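Local structure of ficolin-3 (Homo sapiens, 2J5Z) at residues 57-62 / 80-85. The protein is a lectin of innate immunity whose trimeric fibrinogen-like domain binds galactose and carries a calcium ion, probably to recognise sugars on microbes. Residues are numbered along the deposited sequence; the frame is centred on the assembly and turned at random.
Sequences RRQDGS and ESEFWL
Glu82 reaches into the turn that follows Arg58, and its OE2 accepts three successive backbone N-H groups. The straightest bond comes from Gln59 N, 2.6 Å from Glu82 OE2 at 171° and on the anti lone pair; Asp60 N and Gly61 N, each 2.9 Å from the same oxygen, meet it from above the carboxylate plane. CG of Glu82 stands anti to its carbonyl carbon (chi1 -55°) and the chain then runs extended, which carries the carboxylate to the backbone amides of the turn. Three N-H dipoles on one oxygen would favour the ionised carboxylate, and the nearby Arg58, whose NH2 is joined to Glu82 OE1 through a water while NH1 bonds Gly187 O and Leu185 O, should add to this. Asp60 OD2, 3.5 Å from Glu82 OE2, would tend to oppose it, but itself accepts Ser62 N, closing an Asx turn, and also Ser62 OG.

On the strand side, Arg57 and Phe83 form an antiparallel hydrogen-bonded pair, with Arg57 N to Phe83 O at 3.2 Å and a weak return bond. The guanidinium of Arg57 takes Ser81 O side-on and nearly in its own plane, through NE (2.8 Å) and NH2 (3.0 Å). Phe83 CE2 lies over one guanidinium face, the two planes 65° apart.

Packing slackens toward solvent. There a water joins the hydroxyls of Ser62 and Ser81, and a second lies between Gln59 NE2 and Glu80 O.

The contact fastens the end of strand 52-58 to short strand 83-84, with a classic beta bulge at Ser81 and Glu82 opposite Asn78, within the fibrinogen-like domain. Arg57 NH1 makes a salt bridge to Glu80 of the third subunit, and Phe83 packs on Leu25 of the second. Strand 215-220 flanks strand 52-58, while helix 87-94 packs against Trp84 and Leu85.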
ATOM      1  N   ARG A  57      12.745   4.037  -5.798  1.00 12.95           N
ATOM      2  CA  ARG A  57      11.606   4.880  -6.082  1.00 14.38           C
ATOM      3  C   ARG A  57      11.701   6.112  -5.194  1.00 14.46           C
ATOM      4  O   ARG A  57      11.938   5.986  -3.993  1.00 14.54           O
ATOM      5  CB  ARG A  57      10.313   4.096  -5.820  1.00 16.12           C
ATOM      6  CG  ARG A  57       9.035   4.774  -6.219  1.00 19.98           C
ATOM      7  CD  ARG A  57       7.903   3.735  -6.329  1.00 22.03           C
ATOM      8  NE  ARG A  57       7.465   3.244  -5.025  1.00 21.51           N
ATOM      9  CZ  ARG A  57       6.484   2.365  -4.852  1.00 23.12           C
ATOM     10  NH1 ARG A  57       5.851   1.860  -5.901  1.00 23.77           N
ATOM     11  NH2 ARG A  57       6.137   1.981  -3.633  1.00 23.07           N
ATOM     12  N   ARG A  58      11.550   7.284  -5.810  1.00 13.80           N
ATOM     13  CA  ARG A  58      11.448   8.582  -5.102  1.00 15.01           C
ATOM     14  C   ARG A  58      10.101   9.204  -5.458  1.00 15.76           C
ATOM     15  O   ARG A  58       9.684   9.127  -6.605  1.00 15.38           O
ATOM     16  CB  ARG A  58      12.550   9.530  -5.560  1.00 14.77           C
ATOM     17  CG  ARG A  58      13.974   9.026  -5.367  1.00 15.00           C
ATOM     18  CD  ARG A  58      14.256   8.540  -3.958  1.00 15.58           C
ATOM     19  NE  ARG A  58      14.395   9.620  -2.957  1.00 16.35           N
ATOM     20  CZ  ARG A  58      15.450  10.420  -2.824  1.00 17.02           C
ATOM     21  NH1 ARG A  58      16.489  10.346  -3.663  1.00 17.04           N
ATOM     22  NH2 ARG A  58      15.458  11.331  -1.851  1.00 16.67           N
ATOM     23  N   GLN A  59       9.426   9.824  -4.488  1.00 18.71           N
ATOM     24  CA  GLN A  59       8.029  10.249  -4.682  1.00 21.31           C
ATOM     25  C   GLN A  59       7.613  11.478  -3.870  1.00 21.69           C
ATOM     26  O   GLN A  59       6.812  12.283  -4.338  1.00 21.82           O
ATOM     27  CB  GLN A  59       7.059   9.117  -4.298  1.00 23.36           C
ATOM     28  CG  GLN A  59       7.320   7.788  -4.942  1.00 28.45           C
ATOM     29  CD  GLN A  59       6.133   6.871  -4.869  1.00 29.85           C
ATOM     30  OE1 GLN A  59       5.826   6.161  -5.831  1.00 33.27           O
ATOM     31  NE2 GLN A  59       5.438   6.886  -3.738  1.00 29.77           N
ATOM     32  N   ASP A  60       8.118  11.599  -2.648  1.00 22.04           N
ATOM     33  CA  ASP A  60       7.573  12.596  -1.718  1.00 22.61           C
ATOM     34  C   ASP A  60       8.542  13.099  -0.656  1.00 23.07           C
ATOM     35  O   ASP A  60       8.203  13.996   0.128  1.00 24.25           O
ATOM     36  CB  ASP A  60       6.284  12.060  -1.060  1.00 22.44           C
ATOM     37  CG  ASP A  60       6.491  10.747  -0.303  1.00 23.71           C
ATOM     38  OD1 ASP A  60       5.479  10.117   0.068  1.00 22.90           O
ATOM     39  OD2 ASP A  60       7.641  10.340  -0.066  1.00 22.71           O
ATOM     40  N   GLY A  61       9.742  12.535  -0.621  1.00 21.45           N
ATOM     41  CA  GLY A  61      10.741  12.950   0.347  1.00 21.74           C
ATOM     42  C   GLY A  61      10.474  12.457   1.758  1.00 22.09           C
ATOM     43  O   GLY A  61      11.048  12.972   2.721  1.00 22.28           O
ATOM     44  N   SER A  62       9.615  11.446   1.880  1.00 21.46           N
ATOM     45  CA  SER A  62       9.277  10.893   3.186  1.00 21.07           C
ATOM     46  C   SER A  62      10.417  10.060   3.782  1.00 21.16           C
ATOM     47  O   SER A  62      10.528   9.939   4.997  1.00 21.91           O
ATOM     48  CB  SER A  62       7.978  10.079   3.115  1.00 21.28           C
ATOM     49  OG  SER A  62       8.096   8.965   2.246  1.00 20.68           O
ATOM     50  N   GLU A  80       5.218   1.242   0.751  1.00 18.01           N
ATOM     51  CA  GLU A  80       4.128   2.116   0.294  1.00 20.18           C
ATOM     52  C   GLU A  80       4.636   3.337  -0.460  1.00 20.16           C
ATOM     53  O   GLU A  80       3.878   3.999  -1.193  1.00 20.23           O
ATOM     54  CB  GLU A  80       3.359   2.598   1.530  1.00 21.90           C
ATOM     55  CG  GLU A  80       2.072   3.335   1.274  0.50 24.62           C
ATOM     56  CD  GLU A  80       1.477   3.882   2.562  0.50 25.57           C
ATOM     57  OE1 GLU A  80       2.240   4.447   3.378  0.50 26.10           O
ATOM     58  OE2 GLU A  80       0.252   3.741   2.758  0.50 27.47           O
ATOM     59  N   SER A  81       5.911   3.661  -0.268  1.00 18.91           N
ATOM     60  CA  SER A  81       6.442   4.889  -0.836  1.00 18.77           C
ATOM     61  C   SER A  81       7.851   4.697  -1.389  1.00 19.04           C
ATOM     62  O   SER A  81       8.051   3.977  -2.374  1.00 21.16           O
ATOM     63  CB  SER A  81       6.374   6.044   0.182  1.00 18.28           C
ATOM     64  OG  SER A  81       7.204   5.844   1.322  1.00 17.79           O
ATOM     65  N   GLU A  82       8.825   5.304  -0.727  1.00 17.43           N
ATOM     66  CA  GLU A  82      10.181   5.391  -1.259  1.00 15.69           C
ATOM     67  C   GLU A  82      11.079   4.299  -0.692  1.00 14.97           C
ATOM     68  O   GLU A  82      10.967   3.955   0.486  1.00 14.24           O
ATOM     69  CB  GLU A  82      10.754   6.761  -0.933  1.00 16.47           C
ATOM     70  CG  GLU A  82       9.882   7.906  -1.428  1.00 16.46           C
ATOM     71  CD  GLU A  82      10.523   9.253  -1.180  1.00 17.99           C
ATOM     72  OE1 GLU A  82      11.086   9.451  -0.086  1.00 19.49           O
ATOM     73  OE2 GLU A  82      10.497  10.097  -2.094  1.00 17.87           O
ATOM     74  N   PHE A  83      11.959   3.747  -1.533  1.00 13.72           N
ATOM     75  CA  PHE A  83      12.879   2.713  -1.061  1.00 12.42           C
ATOM     76  C   PHE A  83      14.096   2.521  -1.957  1.00 12.54           C
ATOM     77  O   PHE A  83      14.132   2.995  -3.099  1.00 11.66           O
ATOM     78  CB  PHE A  83      12.157   1.363  -0.938  1.00 13.70           C
ATOM     79  CG  PHE A  83      11.577   0.877  -2.229  1.00 13.39           C
ATOM     80  CD1 PHE A  83      12.350   0.146  -3.122  1.00 14.90           C
ATOM     81  CD2 PHE A  83      10.249   1.151  -2.553  1.00 12.71           C
ATOM     82  CE1 PHE A  83      11.811  -0.294  -4.312  1.00 14.57           C
ATOM     83  CE2 PHE A  83       9.704   0.705  -3.728  1.00 14.93           C
ATOM     84  CZ  PHE A  83      10.475  -0.006  -4.621  1.00 13.22           C
ATOM     85  N   TRP A  84      15.092   1.836  -1.398  1.00 11.19           N
ATOM     86  CA  TRP A  84      16.226   1.288  -2.148  1.00 10.94           C
ATOM     87  C   TRP A  84      16.261  -0.205  -1.807  1.00 10.54           C
ATOM     88  O   TRP A  84      16.358  -0.571  -0.635  1.00 11.23           O
ATOM     89  CB  TRP A  84      17.529   1.973  -1.706  1.00 10.97           C
ATOM     90  CG  TRP A  84      18.754   1.398  -2.353  1.00 12.67           C
ATOM     91  CD1 TRP A  84      19.624   0.483  -1.818  1.00 12.05           C
ATOM     92  CD2 TRP A  84      19.235   1.693  -3.670  1.00 11.68           C
ATOM     93  NE1 TRP A  84      20.628   0.202  -2.728  1.00 12.69           N
ATOM     94  CE2 TRP A  84      20.414   0.940  -3.865  1.00 12.03           C
ATOM     95  CE3 TRP A  84      18.794   2.542  -4.692  1.00 12.14           C
ATOM     96  CZ2 TRP A  84      21.152   0.996  -5.058  1.00 10.57           C
ATOM     97  CZ3 TRP A  84      19.532   2.602  -5.877  1.00 13.37           C
ATOM     98  CH2 TRP A  84      20.691   1.836  -6.047  1.00 12.30           C
ATOM     99  N   LEU A  85      16.194  -1.080  -2.810  1.00 10.44           N
ATOM    100  CA  LEU A  85      16.023  -2.511  -2.551  1.00 10.40           C
ATOM    101  C   LEU A  85      17.212  -3.117  -1.799  1.00 11.11           C
ATOM    102  O   LEU A  85      17.044  -4.058  -1.014  1.00 11.30           O
ATOM    103  CB  LEU A  85      15.832  -3.270  -3.873  1.00 11.19           C
ATOM    104  CG  LEU A  85      15.508  -4.757  -3.757  1.00 12.31           C
ATOM    105  CD1 LEU A  85      14.170  -4.997  -3.066  1.00 13.44           C
ATOM    106  CD2 LEU A  85      15.500  -5.371  -5.173  1.00 13.25           C
TER
HETATM  107  O   HOH W   1      13.251  10.937  -0.102  1.00 19.89           O
HETATM  108  O   HOH W   2       3.535   4.292  -4.293  1.00 38.86           O
HETATM  109  O   HOH W   3       7.005   6.885   3.656  1.00 33.27           O